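Local coordinates for protein ribonucleoside triphosphate reductase (Lactobacillus leichmannii, PDB 1L1L) that reduces ribonucleoside triphosphates to deoxyribonucleotides in a B12-dependent (class II) reaction, working as an allosterically regulated monomer, at residues S151-E156 / D303-I308; T297-A302 / I334-D339; K512-M517 / Q635-T640. One frame throughout, in Å; residues are numbered along the deposited sequence.

Interaction 1 (S151-E156 / D303-I308). Unlike the reference sequence in segment 151-156: Phe152 (reference Cys).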
ATOM      1  N   SER A 151     -13.605  -6.317 -11.920  1.00 28.22           N
ATOM      2  CA  SER A 151     -14.523  -5.448 -11.189  1.00 27.10           C
ATOM      3  C   SER A 151     -14.011  -5.268  -9.766  1.00 26.41           C
ATOM      4  O   SER A 151     -14.102  -4.169  -9.200  1.00 25.41           O
ATOM      5  CB  SER A 151     -15.928  -6.054 -11.156  1.00 27.38           C
ATOM      6  OG  SER A 151     -16.506  -6.044 -12.449  1.00 25.25           O
ATOM      7  N   PHE A 152     -13.494  -6.356  -9.197  1.00 25.78           N
ATOM      8  CA  PHE A 152     -12.958  -6.342  -7.837  1.00 25.72           C
ATOM      9  C   PHE A 152     -11.783  -5.374  -7.796  1.00 25.81           C
ATOM     10  O   PHE A 152     -11.720  -4.476  -6.949  1.00 23.44           O
ATOM     11  CB  PHE A 152     -12.476  -7.736  -7.432  1.00 25.79           C
ATOM     12  CG  PHE A 152     -11.911  -7.791  -6.043  1.00 27.80           C
ATOM     13  CD1 PHE A 152     -12.758  -7.929  -4.938  1.00 28.38           C
ATOM     14  CD2 PHE A 152     -10.549  -7.607  -5.823  1.00 25.87           C
ATOM     15  CE1 PHE A 152     -12.253  -7.877  -3.639  1.00 28.34           C
ATOM     16  CE2 PHE A 152     -10.038  -7.551  -4.526  1.00 26.99           C
ATOM     17  CZ  PHE A 152     -10.889  -7.685  -3.436  1.00 26.87           C
ATOM     18  N   LEU A 153     -10.840  -5.563  -8.718  1.00 24.10           N
ATOM     19  CA  LEU A 153      -9.678  -4.689  -8.778  1.00 24.61           C
ATOM     20  C   LEU A 153     -10.074  -3.223  -8.989  1.00 24.08           C
ATOM     21  O   LEU A 153      -9.571  -2.331  -8.294  1.00 24.13           O
ATOM     22  CB  LEU A 153      -8.737  -5.147  -9.897  1.00 25.75           C
ATOM     23  CG  LEU A 153      -7.518  -4.272 -10.184  1.00 25.39           C
ATOM     24  CD1 LEU A 153      -6.291  -5.134 -10.288  1.00 28.20           C
ATOM     25  CD2 LEU A 153      -7.746  -3.505 -11.464  1.00 27.35           C
ATOM     26  N   PHE A 154     -10.973  -2.981  -9.945  1.00 22.58           N
ATOM     27  CA  PHE A 154     -11.458  -1.642 -10.284  1.00 22.50           C
ATOM     28  C   PHE A 154     -12.065  -0.970  -9.036  1.00 22.51           C
ATOM     29  O   PHE A 154     -11.778   0.184  -8.716  1.00 22.27           O
ATOM     30  CB  PHE A 154     -12.529  -1.770 -11.381  1.00 21.86           C
ATOM     31  CG  PHE A 154     -12.852  -0.484 -12.120  1.00 21.94           C
ATOM     32  CD1 PHE A 154     -12.159   0.696 -11.880  1.00 20.93           C
ATOM     33  CD2 PHE A 154     -13.858  -0.480 -13.090  1.00 21.58           C
ATOM     34  CE1 PHE A 154     -12.453   1.859 -12.587  1.00 20.39           C
ATOM     35  CE2 PHE A 154     -14.162   0.675 -13.804  1.00 20.27           C
ATOM     36  CZ  PHE A 154     -13.459   1.853 -13.554  1.00 20.82           C
ATOM     37  N   ASP A 155     -12.888  -1.723  -8.328  1.00 22.75           N
ATOM     38  CA  ASP A 155     -13.562  -1.195  -7.136  1.00 24.51           C
ATOM     39  C   ASP A 155     -12.578  -0.802  -6.023  1.00 23.78           C
ATOM     40  O   ASP A 155     -12.570   0.344  -5.566  1.00 26.15           O
ATOM     41  CB  ASP A 155     -14.585  -2.227  -6.638  1.00 24.62           C
ATOM     42  CG  ASP A 155     -15.451  -1.696  -5.501  1.00 25.91           C
ATOM     43  OD1 ASP A 155     -15.880  -0.533  -5.590  1.00 25.36           O
ATOM     44  OD2 ASP A 155     -15.702  -2.451  -4.539  1.00 27.87           O
ATOM     45  N   GLU A 156     -11.727  -1.733  -5.613  1.00 24.86           N
ATOM     46  CA  GLU A 156     -10.761  -1.454  -4.555  1.00 24.08           C
ATOM     47  C   GLU A 156      -9.814  -0.331  -4.966  1.00 23.95           C
ATOM     48  O   GLU A 156      -9.400   0.485  -4.132  1.00 23.35           O
ATOM     49  CB  GLU A 156      -9.985  -2.718  -4.199  1.00 23.89           C
ATOM     50  CG  GLU A 156     -10.848  -3.845  -3.657  1.00 25.91           C
ATOM     51  CD  GLU A 156     -11.792  -3.400  -2.532  1.00 27.82           C
ATOM     52  OE1 GLU A 156     -11.412  -2.500  -1.746  1.00 27.11           O
ATOM     53  OE2 GLU A 156     -12.904  -3.968  -2.436  1.00 26.95           O
ATOM     54  N   ASP A 303      -2.735  -6.006 -19.293  1.00 27.17           N
ATOM     55  CA  ASP A 303      -2.972  -4.715 -19.944  1.00 26.90           C
ATOM     56  C   ASP A 303      -4.329  -4.133 -19.507  1.00 26.26           C
ATOM     57  O   ASP A 303      -4.445  -2.942 -19.249  1.00 26.60           O
ATOM     58  CB  ASP A 303      -2.965  -4.851 -21.479  1.00 28.46           C
ATOM     59  CG  ASP A 303      -1.572  -4.703 -22.087  1.00 30.48           C
ATOM     60  OD1 ASP A 303      -0.722  -4.005 -21.487  1.00 30.74           O
ATOM     61  OD2 ASP A 303      -1.340  -5.267 -23.191  1.00 31.40           O
ATOM     62  N   ILE A 304      -5.353  -4.973 -19.438  1.00 26.17           N
ATOM     63  CA  ILE A 304      -6.667  -4.498 -19.036  1.00 26.83           C
ATOM     64  C   ILE A 304      -6.574  -3.960 -17.601  1.00 26.42           C
ATOM     65  O   ILE A 304      -7.051  -2.866 -17.320  1.00 26.08           O
ATOM     66  CB  ILE A 304      -7.716  -5.624 -19.139  1.00 27.01           C
ATOM     67  CG1 ILE A 304      -8.022  -5.902 -20.623  1.00 26.55           C
ATOM     68  CG2 ILE A 304      -8.996  -5.237 -18.417  1.00 28.02           C
ATOM     69  CD1 ILE A 304      -8.912  -7.114 -20.845  1.00 25.64           C
ATOM     70  N   CYS A 305      -5.937  -4.718 -16.710  1.00 25.63           N
ATOM     71  CA  CYS A 305      -5.777  -4.272 -15.318  1.00 25.07           C
ATOM     72  C   CYS A 305      -5.011  -2.958 -15.265  1.00 25.28           C
ATOM     73  O   CYS A 305      -5.339  -2.064 -14.475  1.00 24.08           O
ATOM     74  CB  CYS A 305      -5.036  -5.319 -14.495  1.00 24.06           C
ATOM     75  SG  CYS A 305      -6.003  -6.771 -14.170  1.00 26.66           S
ATOM     76  N   ASN A 306      -3.991  -2.835 -16.110  1.00 23.87           N
ATOM     77  CA  ASN A 306      -3.197  -1.622 -16.164  1.00 24.12           C
ATOM     78  C   ASN A 306      -4.015  -0.439 -16.658  1.00 23.35           C
ATOM     79  O   ASN A 306      -3.871   0.670 -16.143  1.00 23.02           O
ATOM     80  CB  ASN A 306      -1.989  -1.794 -17.092  1.00 24.60           C
ATOM     81  CG  ASN A 306      -0.954  -2.779 -16.554  1.00 27.54           C
ATOM     82  OD1 ASN A 306       0.096  -2.979 -17.182  1.00 27.77           O
ATOM     83  ND2 ASN A 306      -1.238  -3.402 -15.394  1.00 25.51           N
ATOM     84  N   LEU A 307      -4.844  -0.670 -17.679  1.00 23.60           N
ATOM     85  CA  LEU A 307      -5.677   0.383 -18.256  1.00 23.56           C
ATOM     86  C   LEU A 307      -6.655   0.896 -17.196  1.00 23.40           C
ATOM     87  O   LEU A 307      -6.949   2.088 -17.129  1.00 23.32           O
ATOM     88  CB  LEU A 307      -6.459  -0.152 -19.458  1.00 25.16           C
ATOM     89  CG  LEU A 307      -5.629  -0.414 -20.727  1.00 25.65           C
ATOM     90  CD1 LEU A 307      -6.469  -1.142 -21.784  1.00 26.35           C
ATOM     91  CD2 LEU A 307      -5.115   0.912 -21.263  1.00 25.54           C
ATOM     92  N   ILE A 308      -7.147  -0.030 -16.388  1.00 22.69           N
ATOM     93  CA  ILE A 308      -8.071   0.305 -15.307  1.00 24.02           C
ATOM     94  C   ILE A 308      -7.334   1.174 -14.280  1.00 25.35           C
ATOM     95  O   ILE A 308      -7.795   2.271 -13.922  1.00 26.27           O
ATOM     96  CB  ILE A 308      -8.608  -0.987 -14.643  1.00 23.86           C
ATOM     97  CG1 ILE A 308      -9.480  -1.754 -15.645  1.00 23.27           C
ATOM     98  CG2 ILE A 308      -9.411  -0.649 -13.368  1.00 22.68           C
ATOM     99  CD1 ILE A 308     -10.012  -3.091 -15.142  1.00 22.84           C
TER

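Interaction 2 (T297-A302 / I334-D339)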
ATOM      1  N   THR A 297      -4.178 -13.524 -23.421  1.00 36.33           N
ATOM      2  CA  THR A 297      -2.898 -13.919 -22.836  1.00 35.16           C
ATOM      3  C   THR A 297      -2.736 -13.174 -21.506  1.00 34.68           C
ATOM      4  O   THR A 297      -3.579 -12.353 -21.143  1.00 33.48           O
ATOM      5  CB  THR A 297      -1.710 -13.543 -23.748  1.00 36.17           C
ATOM      6  OG1 THR A 297      -1.649 -12.117 -23.899  1.00 36.63           O
ATOM      7  CG2 THR A 297      -1.863 -14.199 -25.132  1.00 36.98           C
ATOM      8  N   ALA A 298      -1.655 -13.464 -20.789  1.00 33.66           N
ATOM      9  CA  ALA A 298      -1.397 -12.807 -19.513  1.00 32.62           C
ATOM     10  C   ALA A 298      -1.127 -11.344 -19.795  1.00 31.81           C
ATOM     11  O   ALA A 298      -1.453 -10.476 -18.984  1.00 32.45           O
ATOM     12  CB  ALA A 298      -0.193 -13.439 -18.820  1.00 33.32           C
ATOM     13  N   VAL A 299      -0.533 -11.068 -20.953  1.00 30.08           N
ATOM     14  CA  VAL A 299      -0.234  -9.700 -21.325  1.00 30.23           C
ATOM     15  C   VAL A 299      -1.542  -8.936 -21.536  1.00 30.26           C
ATOM     16  O   VAL A 299      -1.662  -7.782 -21.124  1.00 29.49           O
ATOM     17  CB  VAL A 299       0.627  -9.628 -22.609  1.00 29.37           C
ATOM     18  CG1 VAL A 299       0.761  -8.187 -23.062  1.00 29.15           C
ATOM     19  CG2 VAL A 299       2.021 -10.204 -22.343  1.00 28.79           C
ATOM     20  N   ASP A 300      -2.517  -9.584 -22.172  1.00 30.44           N
ATOM     21  CA  ASP A 300      -3.811  -8.946 -22.402  1.00 30.45           C
ATOM     22  C   ASP A 300      -4.510  -8.724 -21.064  1.00 29.67           C
ATOM     23  O   ASP A 300      -5.051  -7.654 -20.818  1.00 30.05           O
ATOM     24  CB  ASP A 300      -4.705  -9.820 -23.283  1.00 31.40           C
ATOM     25  CG  ASP A 300      -4.126 -10.030 -24.668  1.00 33.02           C
ATOM     26  OD1 ASP A 300      -3.618  -9.046 -25.251  1.00 32.35           O
ATOM     27  OD2 ASP A 300      -4.188 -11.176 -25.160  1.00 34.86           O
ATOM     28  N   ALA A 301      -4.503  -9.745 -20.214  1.00 28.75           N
ATOM     29  CA  ALA A 301      -5.142  -9.640 -18.902  1.00 29.18           C
ATOM     30  C   ALA A 301      -4.494  -8.524 -18.069  1.00 29.06           C
ATOM     31  O   ALA A 301      -5.198  -7.727 -17.431  1.00 29.45           O
ATOM     32  CB  ALA A 301      -5.051 -10.963 -18.170  1.00 28.03           C
ATOM     33  N   ALA A 302      -3.162  -8.478 -18.072  1.00 27.41           N
ATOM     34  CA  ALA A 302      -2.435  -7.449 -17.333  1.00 27.57           C
ATOM     35  C   ALA A 302      -2.656  -6.073 -17.963  1.00 27.76           C
ATOM     36  O   ALA A 302      -2.739  -5.072 -17.259  1.00 26.53           O
ATOM     37  CB  ALA A 302      -0.933  -7.779 -17.284  1.00 27.02           C
ATOM     38  N   ILE A 334       6.783 -11.409 -18.846  1.00 26.47           N
ATOM     39  CA  ILE A 334       8.011 -10.877 -18.283  1.00 25.34           C
ATOM     40  C   ILE A 334       8.579  -9.692 -19.064  1.00 25.94           C
ATOM     41  O   ILE A 334       9.158  -8.782 -18.468  1.00 25.81           O
ATOM     42  CB  ILE A 334       9.079 -11.998 -18.144  1.00 25.74           C
ATOM     43  CG1 ILE A 334       8.531 -13.097 -17.228  1.00 24.62           C
ATOM     44  CG2 ILE A 334      10.381 -11.433 -17.585  1.00 24.72           C
ATOM     45  CD1 ILE A 334       9.415 -14.313 -17.091  1.00 26.88           C
ATOM     46  N   SER A 335       8.399  -9.678 -20.390  1.00 25.51           N
ATOM     47  CA  SER A 335       8.929  -8.589 -21.208  1.00 26.87           C
ATOM     48  C   SER A 335       7.942  -7.477 -21.531  1.00 26.64           C
ATOM     49  O   SER A 335       8.321  -6.493 -22.158  1.00 27.88           O
ATOM     50  CB  SER A 335       9.479  -9.137 -22.542  1.00 27.85           C
ATOM     51  OG  SER A 335      10.526 -10.064 -22.311  1.00 30.74           O
ATOM     52  N   MET A 336       6.694  -7.600 -21.088  1.00 27.52           N
ATOM     53  CA  MET A 336       5.712  -6.581 -21.443  1.00 26.50           C
ATOM     54  C   MET A 336       6.043  -5.135 -21.093  1.00 27.38           C
ATOM     55  O   MET A 336       5.761  -4.233 -21.889  1.00 27.47           O
ATOM     56  CB  MET A 336       4.332  -6.965 -20.911  1.00 28.06           C
ATOM     57  CG  MET A 336       4.094  -6.747 -19.419  1.00 27.66           C
ATOM     58  SD  MET A 336       2.413  -7.262 -19.050  1.00 26.28           S
ATOM     59  CE  MET A 336       1.484  -5.781 -19.504  1.00 28.50           C
ATOM     60  N   LYS A 337       6.665  -4.887 -19.939  1.00 26.63           N
ATOM     61  CA  LYS A 337       6.994  -3.515 -19.568  1.00 27.83           C
ATOM     62  C   LYS A 337       8.224  -2.942 -20.269  1.00 28.40           C
ATOM     63  O   LYS A 337       8.560  -1.773 -20.088  1.00 28.51           O
ATOM     64  CB  LYS A 337       7.169  -3.382 -18.040  1.00 27.37           C
ATOM     65  CG  LYS A 337       5.866  -3.464 -17.251  1.00 28.16           C
ATOM     66  CD  LYS A 337       6.096  -3.232 -15.751  1.00 27.05           C
ATOM     67  CE  LYS A 337       6.697  -1.866 -15.459  1.00 28.62           C
ATOM     68  NZ  LYS A 337       6.749  -1.575 -13.991  1.00 29.13           N
ATOM     69  N   GLN A 338       8.902  -3.755 -21.076  1.00 30.10           N
ATOM     70  CA  GLN A 338      10.081  -3.258 -21.776  1.00 31.23           C
ATOM     71  C   GLN A 338       9.695  -2.524 -23.069  1.00 32.58           C
ATOM     72  O   GLN A 338      10.480  -1.740 -23.610  1.00 33.51           O
ATOM     73  CB  GLN A 338      11.070  -4.416 -22.018  1.00 31.47           C
ATOM     74  CG  GLN A 338      11.926  -4.706 -20.767  1.00 31.51           C
ATOM     75  CD  GLN A 338      12.665  -6.040 -20.795  1.00 31.32           C
ATOM     76  OE1 GLN A 338      12.068  -7.088 -21.024  1.00 33.09           O
ATOM     77  NE2 GLN A 338      13.966  -6.001 -20.537  1.00 30.98           N
ATOM     78  N   ASP A 339       8.477  -2.755 -23.546  1.00 34.16           N
ATOM     79  CA  ASP A 339       7.978  -2.073 -24.743  1.00 35.99           C
ATOM     80  C   ASP A 339       7.800  -0.607 -24.357  1.00 37.23           C
ATOM     81  O   ASP A 339       6.841  -0.254 -23.666  1.00 36.95           O
ATOM     82  CB  ASP A 339       6.637  -2.678 -25.176  1.00 36.54           C
ATOM     83  CG  ASP A 339       5.967  -1.893 -26.304  1.00 38.09           C
ATOM     84  OD1 ASP A 339       5.098  -2.476 -26.988  1.00 39.04           O
ATOM     85  OD2 ASP A 339       6.288  -0.697 -26.504  1.00 38.11           O
TER

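Interaction 3 (K512-M517 / Q635-T640)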
ATOM      1  N   LYS A 512      23.168 -12.646  17.915  1.00 39.27           N
ATOM      2  CA  LYS A 512      22.205 -13.461  18.652  1.00 38.87           C
ATOM      3  C   LYS A 512      21.302 -12.680  19.607  1.00 38.66           C
ATOM      4  O   LYS A 512      20.245 -13.174  20.012  1.00 38.47           O
ATOM      5  CB  LYS A 512      22.948 -14.571  19.408  1.00 40.47           C
ATOM      6  CG  LYS A 512      23.777 -15.477  18.491  1.00 42.05           C
ATOM      7  CD  LYS A 512      24.444 -16.644  19.234  1.00 43.91           C
ATOM      8  CE  LYS A 512      25.606 -16.202  20.129  1.00 45.02           C
ATOM      9  NZ  LYS A 512      25.177 -15.442  21.350  1.00 46.01           N
ATOM     10  N   ARG A 513      21.718 -11.469  19.970  1.00 38.07           N
ATOM     11  CA  ARG A 513      20.911 -10.633  20.853  1.00 38.23           C
ATOM     12  C   ARG A 513      19.642 -10.239  20.090  1.00 37.60           C
ATOM     13  O   ARG A 513      18.543 -10.235  20.644  1.00 37.66           O
ATOM     14  CB  ARG A 513      21.690  -9.365  21.256  1.00 37.93           C
ATOM     15  CG  ARG A 513      22.868  -9.596  22.217  1.00 37.99           C
ATOM     16  CD  ARG A 513      23.673  -8.308  22.442  1.00 37.92           C
ATOM     17  NE  ARG A 513      24.376  -7.885  21.231  1.00 38.92           N
ATOM     18  CZ  ARG A 513      24.987  -6.713  21.070  1.00 38.81           C
ATOM     19  NH1 ARG A 513      24.995  -5.817  22.045  1.00 38.68           N
ATOM     20  NH2 ARG A 513      25.593  -6.432  19.921  1.00 38.71           N
ATOM     21  N   ALA A 514      19.804  -9.928  18.805  1.00 38.12           N
ATOM     22  CA  ALA A 514      18.674  -9.522  17.958  1.00 38.01           C
ATOM     23  C   ALA A 514      17.577 -10.580  17.869  1.00 37.87           C
ATOM     24  O   ALA A 514      16.388 -10.263  17.859  1.00 37.32           O
ATOM     25  CB  ALA A 514      19.171  -9.177  16.565  1.00 37.81           C
ATOM     26  N   ILE A 515      17.980 -11.842  17.803  1.00 38.73           N
ATOM     27  CA  ILE A 515      17.027 -12.942  17.722  1.00 39.01           C
ATOM     28  C   ILE A 515      16.062 -12.931  18.904  1.00 39.45           C
ATOM     29  O   ILE A 515      14.842 -13.035  18.737  1.00 38.65           O
ATOM     30  CB  ILE A 515      17.762 -14.293  17.694  1.00 38.92           C
ATOM     31  CG1 ILE A 515      18.606 -14.396  16.422  1.00 39.47           C
ATOM     32  CG2 ILE A 515      16.765 -15.432  17.776  1.00 39.19           C
ATOM     33  CD1 ILE A 515      19.474 -15.633  16.363  1.00 39.33           C
ATOM     34  N   LYS A 516      16.614 -12.802  20.104  1.00 40.43           N
ATOM     35  CA  LYS A 516      15.790 -12.794  21.303  1.00 41.08           C
ATOM     36  C   LYS A 516      14.814 -11.625  21.355  1.00 40.16           C
ATOM     37  O   LYS A 516      13.632 -11.814  21.633  1.00 40.52           O
ATOM     38  CB  LYS A 516      16.669 -12.777  22.561  1.00 43.08           C
ATOM     39  CG  LYS A 516      15.873 -13.003  23.834  1.00 45.13           C
ATOM     40  CD  LYS A 516      15.100 -14.319  23.737  1.00 47.37           C
ATOM     41  CE  LYS A 516      14.114 -14.485  24.881  1.00 47.79           C
ATOM     42  NZ  LYS A 516      13.330 -15.747  24.733  1.00 49.44           N
ATOM     43  N   MET A 517      15.301 -10.417  21.093  1.00 40.09           N
ATOM     44  CA  MET A 517      14.420  -9.263  21.138  1.00 39.47           C
ATOM     45  C   MET A 517      13.278  -9.323  20.120  1.00 38.55           C
ATOM     46  O   MET A 517      12.148  -8.968  20.450  1.00 37.98           O
ATOM     47  CB  MET A 517      15.217  -7.951  21.019  1.00 40.51           C
ATOM     48  CG  MET A 517      16.418  -7.952  20.091  1.00 42.24           C
ATOM     49  SD  MET A 517      17.698  -6.733  20.620  1.00 42.61           S
ATOM     50  CE  MET A 517      16.954  -5.189  20.154  1.00 41.97           C
ATOM     51  N   GLN A 635      17.187  -9.037   5.328  1.00 28.24           N
ATOM     52  CA  GLN A 635      15.805  -9.383   5.040  1.00 27.81           C
ATOM     53  C   GLN A 635      15.542 -10.812   5.516  1.00 27.21           C
ATOM     54  O   GLN A 635      14.499 -11.099   6.096  1.00 26.38           O
ATOM     55  CB  GLN A 635      15.520  -9.275   3.531  1.00 30.37           C
ATOM     56  CG  GLN A 635      14.221  -9.954   3.085  1.00 32.53           C
ATOM     57  CD  GLN A 635      13.995  -9.873   1.570  1.00 34.27           C
ATOM     58  OE1 GLN A 635      14.920 -10.070   0.785  1.00 36.13           O
ATOM     59  NE2 GLN A 635      12.762  -9.602   1.164  1.00 34.82           N
ATOM     60  N   ALA A 636      16.498 -11.701   5.271  1.00 27.53           N
ATOM     61  CA  ALA A 636      16.368 -13.108   5.663  1.00 28.09           C
ATOM     62  C   ALA A 636      16.234 -13.262   7.174  1.00 28.26           C
ATOM     63  O   ALA A 636      15.488 -14.117   7.659  1.00 28.62           O
ATOM     64  CB  ALA A 636      17.569 -13.905   5.165  1.00 27.57           C
ATOM     65  N   PHE A 637      16.969 -12.441   7.913  1.00 28.66           N
ATOM     66  CA  PHE A 637      16.921 -12.489   9.366  1.00 28.94           C
ATOM     67  C   PHE A 637      15.493 -12.243   9.832  1.00 28.65           C
ATOM     68  O   PHE A 637      14.915 -13.048  10.570  1.00 29.43           O
ATOM     69  CB  PHE A 637      17.853 -11.427   9.972  1.00 29.70           C
ATOM     70  CG  PHE A 637      17.838 -11.400  11.474  1.00 31.52           C
ATOM     71  CD1 PHE A 637      18.608 -12.293  12.206  1.00 32.12           C
ATOM     72  CD2 PHE A 637      17.028 -10.497  12.156  1.00 32.38           C
ATOM     73  CE1 PHE A 637      18.576 -12.293  13.597  1.00 32.75           C
ATOM     74  CE2 PHE A 637      16.983 -10.484  13.554  1.00 32.91           C
ATOM     75  CZ  PHE A 637      17.759 -11.383  14.275  1.00 32.88           C
ATOM     76  N   LEU A 638      14.910 -11.138   9.372  1.00 28.19           N
ATOM     77  CA  LEU A 638      13.550 -10.786   9.762  1.00 28.40           C
ATOM     78  C   LEU A 638      12.511 -11.813   9.303  1.00 27.26           C
ATOM     79  O   LEU A 638      11.512 -12.045   9.981  1.00 26.86           O
ATOM     80  CB  LEU A 638      13.203  -9.393   9.222  1.00 29.87           C
ATOM     81  CG  LEU A 638      14.109  -8.281   9.764  1.00 30.95           C
ATOM     82  CD1 LEU A 638      13.887  -6.989   8.995  1.00 31.71           C
ATOM     83  CD2 LEU A 638      13.831  -8.086  11.248  1.00 32.06           C
ATOM     84  N   GLN A 639      12.745 -12.436   8.155  1.00 27.48           N
ATOM     85  CA  GLN A 639      11.803 -13.432   7.644  1.00 26.77           C
ATOM     86  C   GLN A 639      11.921 -14.719   8.470  1.00 26.76           C
ATOM     87  O   GLN A 639      10.958 -15.461   8.634  1.00 27.38           O
ATOM     88  CB  GLN A 639      12.105 -13.733   6.169  1.00 25.86           C
ATOM     89  CG  GLN A 639      11.160 -14.749   5.535  1.00 25.57           C
ATOM     90  CD  GLN A 639       9.737 -14.246   5.465  1.00 23.74           C
ATOM     91  OE1 GLN A 639       9.385 -13.443   4.596  1.00 23.78           O
ATOM     92  NE2 GLN A 639       8.907 -14.702   6.393  1.00 24.08           N
ATOM     93  N   THR A 640      13.109 -14.959   9.002  1.00 27.19           N
ATOM     94  CA  THR A 640      13.378 -16.159   9.787  1.00 28.39           C
ATOM     95  C   THR A 640      12.903 -16.052  11.237  1.00 29.15           C
ATOM     96  O   THR A 640      12.245 -16.957  11.742  1.00 28.69           O
ATOM     97  CB  THR A 640      14.896 -16.490   9.766  1.00 28.77           C
ATOM     98  OG1 THR A 640      15.314 -16.705   8.413  1.00 30.52           O
ATOM     99  CG2 THR A 640      15.207 -17.729  10.583  1.00 28.70           C
TER

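Interaction 1 (S151-E156 / D303-I308)
The Phe154 ring meets Ile308 aslant. The CG2 methyl of Ile308 lies 3.4 Å from Phe154 CD1 and also reaches CG, so the inner rim of the ring carries the touch. A chi2 of only 4° puts CD1 on the same side as CA, facing that methyl. The other ring of segment 151-156, Phe152 (Cys in the reference sequence), takes no part across the contact. Glu156 CG sits 3.8 Å above one of its faces, toward the rim, and Trp457 meets it edge-to-face. Leu153 lies beside Phe154 against the same isoleucine. Leu153 CD2 is 3.8 Å from Ile308 CG2, and Leu153 CD1 is 4.2 Å from Cys305 SG. The helix segments run nearly parallel, at 22° with axes 10.2 Å apart. They belong to helices 148-158 and 298-313, probably part of the alpha-beta barrel. Phe165 of strand 162-166, in the large mixed sheet, touches both Leu153 and Cys305. Phe150 touches Cys305 and Ile308, while Asn231 of helix 224-236 touches Phe154 and Ile308. No hydrogen bond crosses between the segments. The pairing rests on buried methyl, aromatic and sulfur surfaces, held by dispersion and exclusion of water.

Interaction 2 (T297-A302 / I334-D339)
Met336 reaches out from its backbone and lays its thioether end against Ala302. SD and CE of Met336 are each 3.8 Å from Ala302 CB, so the methyl of Ala302 faces the S-CH3 bond rather than one atom. In both residues the bond to CB is directed at the opposing segment. Met336 CG stands between the backbone N and the carbonyl carbon (chi1 77°). The chain then runs extended and bends at chi3 (-83°), which turns CE onward along helix 298-313, in its N-to-C direction. There Met336 CE comes 4.1 Å from the carbonyl O of Val299. Val299 borders the root of the same side chain, with its CG2 4.2 Å from Met336 CB. Thr297 and Asp300 form a capping box that closes the helix start. Thr297 N gives a 2.9 Å bond to Asp300 OD2, and Asp300 N returns one of 3.2 Å to Thr297 OG1. Lys291 adds a salt bridge to Asp300. Arg347 of helix 340-347 holds Met336 O and touches Val299. The contact joins helix 298-313 to segment 334-339, which leads into helix 340-347. No hydrogen bond crosses between the segments. The link is apolar, made chiefly by Met336 sulfur and methyl meeting the Ala302 methyl.

Interaction 3 (K512-M517 / Q635-T640)
This is an apolar helix-to-helix contact in which one aromatic ring, Phe637, meets segment 512-517, near the start of helix 512-536. Phe637 sits on helix 628-641, which precedes strand 650-653 of the large mixed sheet. Helix 512-536 follows strand 504-510. The ring comes in with its far edge leading. Its CG is anti to the backbone N (chi1 179°), which sends CZ straight out to the other helix. Ile515 CG1 lies at the edge, near the ring plane, 3.5 Å from Phe637 CE1. The backbone between Ala514 and Ile515 is also met in the plane, with Ile515 N 3.6 Å from Phe637 CZ. Ala514 CB approaches obliquely and lies 3.5 Å from Phe637 CZ. Tyr510 and Tyr641 pack against the same ring with their planes inclined to it. One turn away from the contact, Thr640 OG1 donates to Ala636 O over 2.7 Å. The hydroxyl stands 36° out of the carbonyl plane, while Thr640 N reaches the same oxygen from the opposite face. That oxygen is thus gripped twice within its own helix. Between the two segments there is no hydrogen bond or charge pair. The join is made by the ring edge of Phe637 meeting methyl, methylene and backbone atoms.

Interactions 1 and 2 share helix 298-313, and their centres are about 15 Å apart. Interaction 2 uses its first turns and interaction 1 the turns that follow. They touch through Met336 CE, which lies 3.5 Å from Asp303 OD1. Their segments alternate along the chain. Helix 298-313 packs on helix 148-158 and on segment 334-339. Interaction 3 comes later in sequence. Its centre is about 38 Å from that of interaction 1, on the opposite side of the chain's centre, and about 37 Å from that of interaction 2. Interactions 1 and 2 form one joined region, and interaction 3 lies in a distant part of the monomer, which is built round an alpha-beta barrel.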